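Local structure of uncharacterized protein (Bacillus thuringiensis serovar kurstaki, 4XE7) at residues L171-V177 / K188-N194; N235-A239 / V369-V374; L262-Y267 / K346-Q351. The protein is a bacterial actin-like protein of the ParM family that probably binds nucleotide and polymerises into filaments that move plasmid DNA apart. One frame throughout, in Å; residues are numbered along the deposited sequence.

Contact 1. Residues L171-V177 / K188-N194; sequences LYGEHTV and KIKITIN
Ile193 fills the angle between Leu171 and His175. Its CD1 rests 3.5 Å from Leu171 O and 3.9 Å from His175 NE2, and Ile193 lies across the imidazole. The imidazole is held at both nitrogens. NE2 donates to Leu171 O at 2.8 Å, with the oxygen at the edge of the ring and in its plane. ND1 is hydrogen-bonded to Ser79 OG on the neighbouring strand 73-79. The two bonds fix the rotation of the ring, and Phe131 also meets it. Further along the same face Val177 CG2 touches Ile191 CD1 at 4.0 Å. This buried face packs against helix 123-140, through Ala135, Met134 and Ala138.

The backbones form an antiparallel beta hairpin, strands 173-179 and 188-200, inside the mixed sheet of one actin-like domain. Gly173, His175 and Val177 pair with Ile193, Ile191 and Ile189, each pair through two N-H...O bonds. Tyr172 leaves helix 164-171, and Gly173, at a positive phi (119°) that suits glycine, begins the strand.

The other face, with Glu174, Thr176, Lys190 and Thr192, is looser and more exposed. Glu174 OE2 lies 3.9 Å from Lys190 NZ, a long salt bridge, and the carboxylate lies closer to the methylene CE. Lys190 NZ also has a weak, long ion pair with Glu145. A water joins Thr176 OG1, at 2.8 Å, to Lys188 NZ. At the far end Asn194 O lies over one face of the Tyr172 ring, 3.9 Å from CE1.

Contact 2. Residues N235-A239 / V369-V374; sequences NDLGA and VVGGGV
Leu237 lies over the first turn of helix 372-376. Its CB sits 3.7 Å from Gly373 CA, and its CD1 meets Val374 CG2 at 3.8 Å. With CG anti to the carbonyl carbon (chi1 -44°), the branch passes close to Val370 O. Gly373, without a side chain, lets its CA pack directly on Leu237 CB. Gly371, in the loop at phi 107°, is enclosed by Leu237 O and by Asp236 OD2, which is 3.5 Å from Gly371 CA. Val370 CG2 packs against Asp236 CB and CG, the valine coming in perpendicular to the aspartate side chain.

Val370 N donates to Asn235 O and Leu237 N to Val370 O, which makes a parallel strand pair. Leu237 O then receives Gly373 N at 2.8 Å, from above the carbonyl plane. The turn after Asp236 resembles the phosphate 2 loop of the actin fold, and Gly371-Gly373 its adenosine motif. Both probably border the nucleotide cleft, empty in this apo structure.

Asn235 OD1 is bonded to Asn244 on strand 242-248. Strands 232-237 and 366-370 are adjacent inner strands of their sheet. Helix 337-362 covers the face of Asn235, and its Tyr347 and Gln351 touch Leu237. Leu392 and Ile396 close round Val374.

Contact 3. Residues L262-Y267 / K346-Q351; sequences LGTNKY and KYAEDQ
The Tyr267 ring carries Tyr347 on one face. The edge of Tyr347 points at that face, with centroids 5.2 Å apart and planes at 74°, an edge-to-face pair. Tyr347 CB lies over the same ring, 3.8 Å from its centroid. At the edge of Tyr267, in its plane, are Thr264 O and Asp350 OD2. The Tyr347 ring is sandwiched in turn. Thr264 CG2 sits over one face as a CH-pi contact, 3.9 Å from the centroid, and Gln351 CG covers the opposite face. At the edge of the Tyr347 ring, in its plane, are Tyr267 CE2 and a water. Phe376 adds a further edge-to-face contact with Tyr347 from helix 372-376.

Tyr267 OH donates to Asp350 OD2 at 2.5 Å, a short bond. The oxygen is met on its anti side, 19° out of the carboxylate plane, and the carboxylate is turned well away from the ring plane. This bond ties the first turn of helix 265-279 to the middle of the long helix 337-362. The contact is therefore a junction between a loop entering one helix and the flank of another, in the actin-like domain built on strands 232-237, 242-248 and 251-260.

Tyr347 CG stands anti to the backbone N (chi1 172°), which swings the ring across to Thr264. The water accepts from Tyr347 OH at 2.7 Å and donates to Leu262 O.

Leu262 and Gln351 run antiparallel alongside each other, with Leu262 CD2 3.4 Å from the amide carbon Gln351 CD. Ser242 OG is bonded to both Leu262 O and Gln351 NE2, and so bridges the two segments. Lys346 CG lies 4.1 Å from Tyr267 CE1, a looser contact.

In the fold
Contact 1 comes first along the chain and closes before the others open; contact 3 is nested in the long loop closed by contact 2. Contact 1 lies in the eight-stranded sheet of one half of the molecule. Its centre is about 36 Å from that of contact 2 and about 45 Å from that of contact 3, on the opposite side of the chain's centre. Contacts 2 and 3 are neighbours, with centres about 10 Å apart. Probable backbone hydrogen bonds from Asn265 N to Ala239 O and from Thr264 N to Gly238 O join them, and helix 337-362 leads into strand 366-370. This two-sheet layout is consistent with actin-like domains on either side of a cleft.

Contact 1. Residues L171-V177 / K188-N194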
loop_
_atom_site.group_PDB
_atom_site.type_symbol
_atom_site.label_atom_id
_atom_site.label_comp_id
_atom_site.label_asym_id
_atom_site.label_seq_id
_atom_site.Cartn_x
_atom_site.Cartn_y
_atom_site.Cartn_z
ATOM N N LEU A 171 -6.545 -17.680 -13.546
ATOM C CA LEU A 171 -6.994 -16.333 -13.924
ATOM C C LEU A 171 -7.373 -16.142 -15.397
ATOM O O LEU A 171 -8.136 -15.233 -15.726
ATOM C CB LEU A 171 -5.907 -15.318 -13.574
ATOM C CG LEU A 171 -5.502 -15.302 -12.106
ATOM C CD1 LEU A 171 -4.455 -14.227 -11.869
ATOM C CD2 LEU A 171 -6.728 -15.032 -11.249
ATOM N N TYR A 172 -6.828 -16.968 -16.283
ATOM C CA TYR A 172 -7.104 -16.815 -17.707
ATOM C C TYR A 172 -8.599 -16.910 -17.972
ATOM O O TYR A 172 -9.314 -17.646 -17.293
ATOM C CB TYR A 172 -6.370 -17.878 -18.530
ATOM C CG TYR A 172 -4.866 -17.726 -18.559
ATOM C CD1 TYR A 172 -4.270 -16.473 -18.459
ATOM C CD2 TYR A 172 -4.042 -18.838 -18.693
ATOM C CE1 TYR A 172 -2.892 -16.334 -18.489
ATOM C CE2 TYR A 172 -2.672 -18.711 -18.727
ATOM C CZ TYR A 172 -2.099 -17.459 -18.624
ATOM O OH TYR A 172 -0.731 -17.332 -18.653
ATOM N N GLY A 173 -9.069 -16.152 -18.953
ATOM C CA GLY A 173 -10.463 -16.207 -19.328
ATOM C C GLY A 173 -11.196 -14.895 -19.173
ATOM O O GLY A 173 -10.599 -13.818 -19.041
ATOM N N GLU A 174 -12.517 -14.997 -19.192
ATOM C CA GLU A 174 -13.373 -13.835 -19.185
ATOM C C GLU A 174 -14.028 -13.702 -17.819
ATOM O O GLU A 174 -14.368 -14.700 -17.198
ATOM C CB GLU A 174 -14.418 -13.948 -20.292
ATOM C CG GLU A 174 -15.123 -12.647 -20.616
ATOM C CD GLU A 174 -16.218 -12.824 -21.649
ATOM O OE1 GLU A 174 -17.401 -12.643 -21.288
ATOM O OE2 GLU A 174 -15.890 -13.142 -22.814
ATOM N N HIS A 175 -14.161 -12.464 -17.347
ATOM C CA HIS A 175 -14.779 -12.163 -16.058
ATOM C C HIS A 175 -15.584 -10.876 -16.158
ATOM O O HIS A 175 -15.100 -9.883 -16.703
ATOM C CB HIS A 175 -13.718 -12.018 -14.960
ATOM C CG HIS A 175 -12.563 -12.956 -15.107
ATOM N ND1 HIS A 175 -12.511 -14.176 -14.451
ATOM C CD2 HIS A 175 -11.429 -12.870 -15.823
ATOM C CE1 HIS A 175 -11.392 -14.787 -14.769
ATOM N NE2 HIS A 175 -10.707 -14.024 -15.604
ATOM N N THR A 176 -16.804 -10.867 -15.637
ATOM C CA THR A 176 -17.536 -9.612 -15.565
ATOM C C THR A 176 -17.733 -9.165 -14.126
ATOM O O THR A 176 -17.985 -9.976 -13.228
ATOM C CB THR A 176 -18.915 -9.706 -16.246
ATOM O OG1 THR A 176 -19.766 -10.562 -15.477
ATOM C CG2 THR A 176 -18.762 -10.248 -17.664
ATOM N N VAL A 177 -17.605 -7.864 -13.920
ATOM C CA VAL A 177 -17.903 -7.245 -12.643
ATOM C C VAL A 177 -18.989 -6.201 -12.839
ATOM O O VAL A 177 -18.804 -5.227 -13.573
ATOM C CB VAL A 177 -16.662 -6.563 -12.023
ATOM C CG1 VAL A 177 -17.005 -6.023 -10.647
ATOM C CG2 VAL A 177 -15.472 -7.537 -11.960
ATOM N N LYS A 188 -21.067 -2.335 -15.992
ATOM C CA LYS A 188 -20.602 -3.709 -16.043
ATOM C C LYS A 188 -19.270 -3.771 -16.785
ATOM O O LYS A 188 -19.203 -3.429 -17.956
ATOM C CB LYS A 188 -21.646 -4.589 -16.732
ATOM C CG LYS A 188 -21.351 -6.065 -16.703
ATOM C CD LYS A 188 -22.638 -6.871 -16.848
ATOM C CE LYS A 188 -22.356 -8.352 -17.020
ATOM N NZ LYS A 188 -23.611 -9.148 -17.152
ATOM N N ILE A 189 -18.208 -4.197 -16.112
ATOM C CA ILE A 189 -16.899 -4.227 -16.761
ATOM C C ILE A 189 -16.543 -5.641 -17.220
ATOM O O ILE A 189 -16.591 -6.597 -16.449
ATOM C CB ILE A 189 -15.789 -3.665 -15.828
ATOM C CG1 ILE A 189 -15.813 -2.128 -15.827
ATOM C CG2 ILE A 189 -14.424 -4.022 -16.365
ATOM C CD1 ILE A 189 -16.926 -1.488 -15.070
ATOM N N LYS A 190 -16.193 -5.768 -18.490
ATOM C CA LYS A 190 -15.796 -7.049 -19.037
ATOM C C LYS A 190 -14.275 -7.175 -19.075
ATOM O O LYS A 190 -13.590 -6.414 -19.761
ATOM C CB LYS A 190 -16.394 -7.225 -20.433
ATOM C CG LYS A 190 -16.032 -8.516 -21.116
ATOM C CD LYS A 190 -16.822 -8.666 -22.406
ATOM C CE LYS A 190 -16.168 -9.655 -23.354
ATOM N NZ LYS A 190 -17.001 -9.855 -24.572
ATOM N N ILE A 191 -13.759 -8.152 -18.340
ATOM C CA ILE A 191 -12.318 -8.322 -18.172
ATOM C C ILE A 191 -11.854 -9.578 -18.868
ATOM O O ILE A 191 -12.339 -10.673 -18.578
ATOM C CB ILE A 191 -11.927 -8.410 -16.672
ATOM C CG1 ILE A 191 -12.228 -7.090 -15.958
ATOM C CG2 ILE A 191 -10.456 -8.857 -16.496
ATOM C CD1 ILE A 191 -12.317 -7.218 -14.425
ATOM N N THR A 192 -10.915 -9.428 -19.785
ATOM C CA THR A 192 -10.334 -10.585 -20.425
ATOM C C THR A 192 -8.853 -10.686 -20.095
ATOM O O THR A 192 -8.088 -9.755 -20.319
ATOM C CB THR A 192 -10.525 -10.534 -21.945
ATOM O OG1 THR A 192 -11.910 -10.322 -22.236
ATOM C CG2 THR A 192 -10.055 -11.836 -22.592
ATOM N N ILE A 193 -8.461 -11.824 -19.547
ATOM C CA ILE A 193 -7.064 -12.085 -19.259
ATOM C C ILE A 193 -6.594 -13.197 -20.178
ATOM O O ILE A 193 -7.090 -14.322 -20.096
ATOM C CB ILE A 193 -6.858 -12.488 -17.790
ATOM C CG1 ILE A 193 -7.512 -11.455 -16.860
ATOM C CG2 ILE A 193 -5.376 -12.670 -17.497
ATOM C CD1 ILE A 193 -7.498 -11.856 -15.392
ATOM N N ASN A 194 -5.644 -12.872 -21.049
ATOM C CA ASN A 194 -5.140 -13.803 -22.058
ATOM C C ASN A 194 -3.736 -14.305 -21.779
ATOM O O ASN A 194 -3.327 -15.359 -22.266
ATOM C CB ASN A 194 -5.161 -13.132 -23.429
ATOM C CG ASN A 194 -6.549 -12.732 -23.848
ATOM O OD1 ASN A 194 -7.459 -13.562 -23.879
ATOM N ND2 ASN A 194 -6.731 -11.447 -24.151
HETATM O O HOH W 1 -21.639 -11.462 -17.372
#

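Contact 2. Residues N235-A239 / V369-V374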
loop_
_atom_site.group_PDB
_atom_site.type_symbol
_atom_site.label_atom_id
_atom_site.label_comp_id
_atom_site.label_asym_id
_atom_site.label_seq_id
_atom_site.Cartn_x
_atom_site.Cartn_y
_atom_site.Cartn_z
ATOM N N ASN A 235 14.877 -3.005 4.329
ATOM C CA ASN A 235 14.357 -2.852 5.667
ATOM C C ASN A 235 13.043 -2.078 5.634
ATOM O O ASN A 235 13.011 -0.895 5.296
ATOM C CB ASN A 235 15.398 -2.163 6.544
ATOM C CG ASN A 235 16.728 -2.888 6.532
ATOM O OD1 ASN A 235 16.959 -3.799 7.332
ATOM N ND2 ASN A 235 17.615 -2.495 5.608
ATOM N N ASP A 236 11.958 -2.774 5.962
ATOM C CA ASP A 236 10.621 -2.199 5.956
ATOM C C ASP A 236 10.283 -1.668 7.355
ATOM O O ASP A 236 10.020 -2.460 8.274
ATOM C CB ASP A 236 9.600 -3.261 5.509
ATOM C CG ASP A 236 8.225 -2.674 5.181
ATOM O OD1 ASP A 236 7.384 -3.423 4.642
ATOM O OD2 ASP A 236 7.980 -1.473 5.450
ATOM N N LEU A 237 10.291 -0.342 7.508
ATOM C CA LEU A 237 10.079 0.293 8.822
ATOM C C LEU A 237 8.602 0.644 9.042
ATOM O O LEU A 237 8.077 1.573 8.414
ATOM C CB LEU A 237 10.943 1.560 8.948
ATOM C CG LEU A 237 12.368 1.370 8.442
ATOM C CD1 LEU A 237 13.209 2.618 8.658
ATOM C CD2 LEU A 237 12.986 0.162 9.145
ATOM N N GLY A 238 7.935 -0.099 9.921
ATOM C CA GLY A 238 6.502 0.059 10.118
ATOM C C GLY A 238 6.107 0.679 11.453
ATOM O O GLY A 238 6.960 1.136 12.211
ATOM N N ALA A 239 4.812 0.662 11.757
ATOM C CA ALA A 239 4.299 1.319 12.959
ATOM C C ALA A 239 4.638 0.530 14.225
ATOM O O ALA A 239 4.997 1.115 15.254
ATOM C CB ALA A 239 2.781 1.526 12.846
ATOM N N VAL A 369 15.983 1.367 2.857
ATOM C CA VAL A 369 14.886 1.535 3.800
ATOM C C VAL A 369 13.605 1.884 3.057
ATOM O O VAL A 369 13.625 2.617 2.070
ATOM C CB VAL A 369 15.176 2.614 4.869
ATOM C CG1 VAL A 369 16.310 2.168 5.766
ATOM C CG2 VAL A 369 15.481 3.991 4.225
ATOM N N VAL A 370 12.495 1.311 3.513
ATOM C CA VAL A 370 11.174 1.611 2.967
ATOM C C VAL A 370 10.225 1.605 4.128
ATOM O O VAL A 370 10.607 1.184 5.219
ATOM C CB VAL A 370 10.703 0.582 1.898
ATOM C CG1 VAL A 370 11.666 0.541 0.742
ATOM C CG2 VAL A 370 10.555 -0.790 2.511
ATOM N N GLY A 371 8.992 2.064 3.907
ATOM C CA GLY A 371 7.963 1.986 4.926
ATOM C C GLY A 371 7.685 3.354 5.518
ATOM O O GLY A 371 8.479 4.264 5.334
ATOM N N GLY A 372 6.569 3.482 6.239
ATOM C CA GLY A 372 6.171 4.727 6.874
ATOM C C GLY A 372 7.169 5.249 7.902
ATOM O O GLY A 372 7.213 6.446 8.175
ATOM N N GLY A 373 7.958 4.349 8.478
ATOM C CA GLY A 373 8.994 4.719 9.428
ATOM C C GLY A 373 10.068 5.617 8.818
ATOM O O GLY A 373 10.669 6.442 9.500
ATOM N N VAL A 374 10.328 5.452 7.526
ATOM C CA VAL A 374 11.304 6.305 6.855
ATOM C C VAL A 374 10.798 7.742 6.810
ATOM O O VAL A 374 11.571 8.694 6.939
ATOM C CB VAL A 374 11.605 5.808 5.435
ATOM C CG1 VAL A 374 12.640 6.671 4.772
ATOM C CG2 VAL A 374 12.108 4.370 5.477
#

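Contact 3. Residues L262-Y267 / K346-Q351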
loop_
_atom_site.group_PDB
_atom_site.type_symbol
_atom_site.label_atom_id
_atom_site.label_comp_id
_atom_site.label_asym_id
_atom_site.label_seq_id
_atom_site.Cartn_x
_atom_site.Cartn_y
_atom_site.Cartn_z
ATOM N N LEU A 262 10.764 -2.993 16.731
ATOM C CA LEU A 262 11.144 -1.585 16.615
ATOM C C LEU A 262 10.180 -0.849 15.670
ATOM O O LEU A 262 10.315 -0.931 14.444
ATOM C CB LEU A 262 12.595 -1.451 16.126
ATOM C CG LEU A 262 13.153 -0.021 16.036
ATOM C CD1 LEU A 262 13.018 0.740 17.363
ATOM C CD2 LEU A 262 14.619 -0.016 15.589
ATOM N N GLY A 263 9.216 -0.131 16.248
ATOM C CA GLY A 263 8.163 0.535 15.493
ATOM C C GLY A 263 8.167 2.030 15.757
ATOM O O GLY A 263 8.893 2.490 16.631
ATOM N N THR A 264 7.373 2.791 15.008
ATOM C CA THR A 264 7.204 4.218 15.315
ATOM C C THR A 264 6.200 4.490 16.449
ATOM O O THR A 264 6.214 5.582 17.049
ATOM C CB THR A 264 6.726 5.012 14.085
ATOM O OG1 THR A 264 5.525 4.409 13.576
ATOM C CG2 THR A 264 7.822 5.048 13.004
ATOM N N ASN A 265 5.345 3.506 16.728
ATOM C CA ASN A 265 4.243 3.663 17.676
ATOM C C ASN A 265 4.667 4.288 19.001
ATOM O O ASN A 265 4.145 5.332 19.401
ATOM C CB ASN A 265 3.559 2.307 17.953
ATOM C CG ASN A 265 2.594 1.900 16.853
ATOM O OD1 ASN A 265 2.216 2.713 16.002
ATOM N ND2 ASN A 265 2.179 0.637 16.874
ATOM N N LYS A 266 5.619 3.666 19.682
ATOM C CA LYS A 266 6.002 4.176 20.997
ATOM C C LYS A 266 6.612 5.583 20.937
ATOM O O LYS A 266 6.485 6.339 21.893
ATOM C CB LYS A 266 6.966 3.207 21.672
ATOM C CG LYS A 266 6.549 1.757 21.483
ATOM C CD LYS A 266 6.782 0.924 22.728
ATOM C CE LYS A 266 6.095 -0.422 22.607
ATOM N NZ LYS A 266 6.393 -1.295 23.774
ATOM N N TYR A 267 7.265 5.935 19.824
ATOM C CA TYR A 267 7.905 7.253 19.690
ATOM C C TYR A 267 6.856 8.330 19.484
ATOM O O TYR A 267 6.942 9.434 20.039
ATOM C CB TYR A 267 8.928 7.267 18.536
ATOM C CG TYR A 267 10.056 6.286 18.762
ATOM C CD1 TYR A 267 11.260 6.695 19.346
ATOM C CD2 TYR A 267 9.905 4.925 18.437
ATOM C CE1 TYR A 267 12.293 5.771 19.578
ATOM C CE2 TYR A 267 10.909 4.008 18.672
ATOM C CZ TYR A 267 12.109 4.436 19.236
ATOM O OH TYR A 267 13.110 3.516 19.462
ATOM N N LYS A 346 15.284 10.538 17.967
ATOM C CA LYS A 346 15.438 9.401 18.873
ATOM C C LYS A 346 15.125 8.097 18.119
ATOM O O LYS A 346 15.868 7.103 18.188
ATOM C CB LYS A 346 14.523 9.571 20.087
ATOM C CG LYS A 346 14.752 8.589 21.210
ATOM C CD LYS A 346 14.401 9.219 22.554
ATOM C CE LYS A 346 12.963 9.707 22.595
ATOM N NZ LYS A 346 12.761 10.744 23.655
ATOM N N TYR A 347 14.036 8.124 17.365
ATOM C CA TYR A 347 13.668 6.991 16.518
ATOM C C TYR A 347 14.722 6.728 15.434
ATOM O O TYR A 347 15.095 5.581 15.181
ATOM C CB TYR A 347 12.293 7.236 15.880
ATOM C CG TYR A 347 11.928 6.198 14.835
ATOM C CD1 TYR A 347 11.461 4.936 15.205
ATOM C CD2 TYR A 347 12.036 6.482 13.485
ATOM C CE1 TYR A 347 11.109 3.989 14.241
ATOM C CE2 TYR A 347 11.697 5.542 12.521
ATOM C CZ TYR A 347 11.238 4.295 12.906
ATOM O OH TYR A 347 10.911 3.358 11.943
ATOM N N ALA A 348 15.190 7.795 14.787
ATOM C CA ALA A 348 16.234 7.668 13.753
ATOM C C ALA A 348 17.511 7.006 14.282
ATOM O O ALA A 348 18.093 6.145 13.638
ATOM C CB ALA A 348 16.569 9.018 13.177
ATOM N N GLU A 349 17.933 7.423 15.464
ATOM C CA GLU A 349 19.130 6.895 16.098
ATOM C C GLU A 349 18.960 5.408 16.455
ATOM O O GLU A 349 19.855 4.581 16.220
ATOM C CB GLU A 349 19.458 7.743 17.340
ATOM C CG GLU A 349 20.790 7.411 18.004
ATOM C CD GLU A 349 21.950 7.396 17.022
ATOM O OE1 GLU A 349 22.237 8.450 16.411
ATOM O OE2 GLU A 349 22.578 6.325 16.862
ATOM N N ASP A 350 17.804 5.045 16.990
ATOM C CA ASP A 350 17.555 3.638 17.294
ATOM C C ASP A 350 17.498 2.789 16.025
ATOM O O ASP A 350 18.031 1.680 15.979
ATOM C CB ASP A 350 16.269 3.490 18.095
ATOM C CG ASP A 350 16.430 4.000 19.515
ATOM O OD1 ASP A 350 17.595 4.032 19.990
ATOM O OD2 ASP A 350 15.412 4.361 20.146
ATOM N N GLN A 351 16.871 3.319 14.983
ATOM C CA GLN A 351 16.906 2.633 13.703
ATOM C C GLN A 351 18.322 2.565 13.136
ATOM O O GLN A 351 18.699 1.565 12.523
ATOM C CB GLN A 351 15.970 3.315 12.706
ATOM C CG GLN A 351 14.473 2.919 12.923
ATOM C CD GLN A 351 14.186 1.457 12.508
ATOM O OE1 GLN A 351 15.075 0.742 12.054
ATOM N NE2 GLN A 351 12.946 1.026 12.668
HETATM O O HOH W 2 9.631 1.078 12.454
#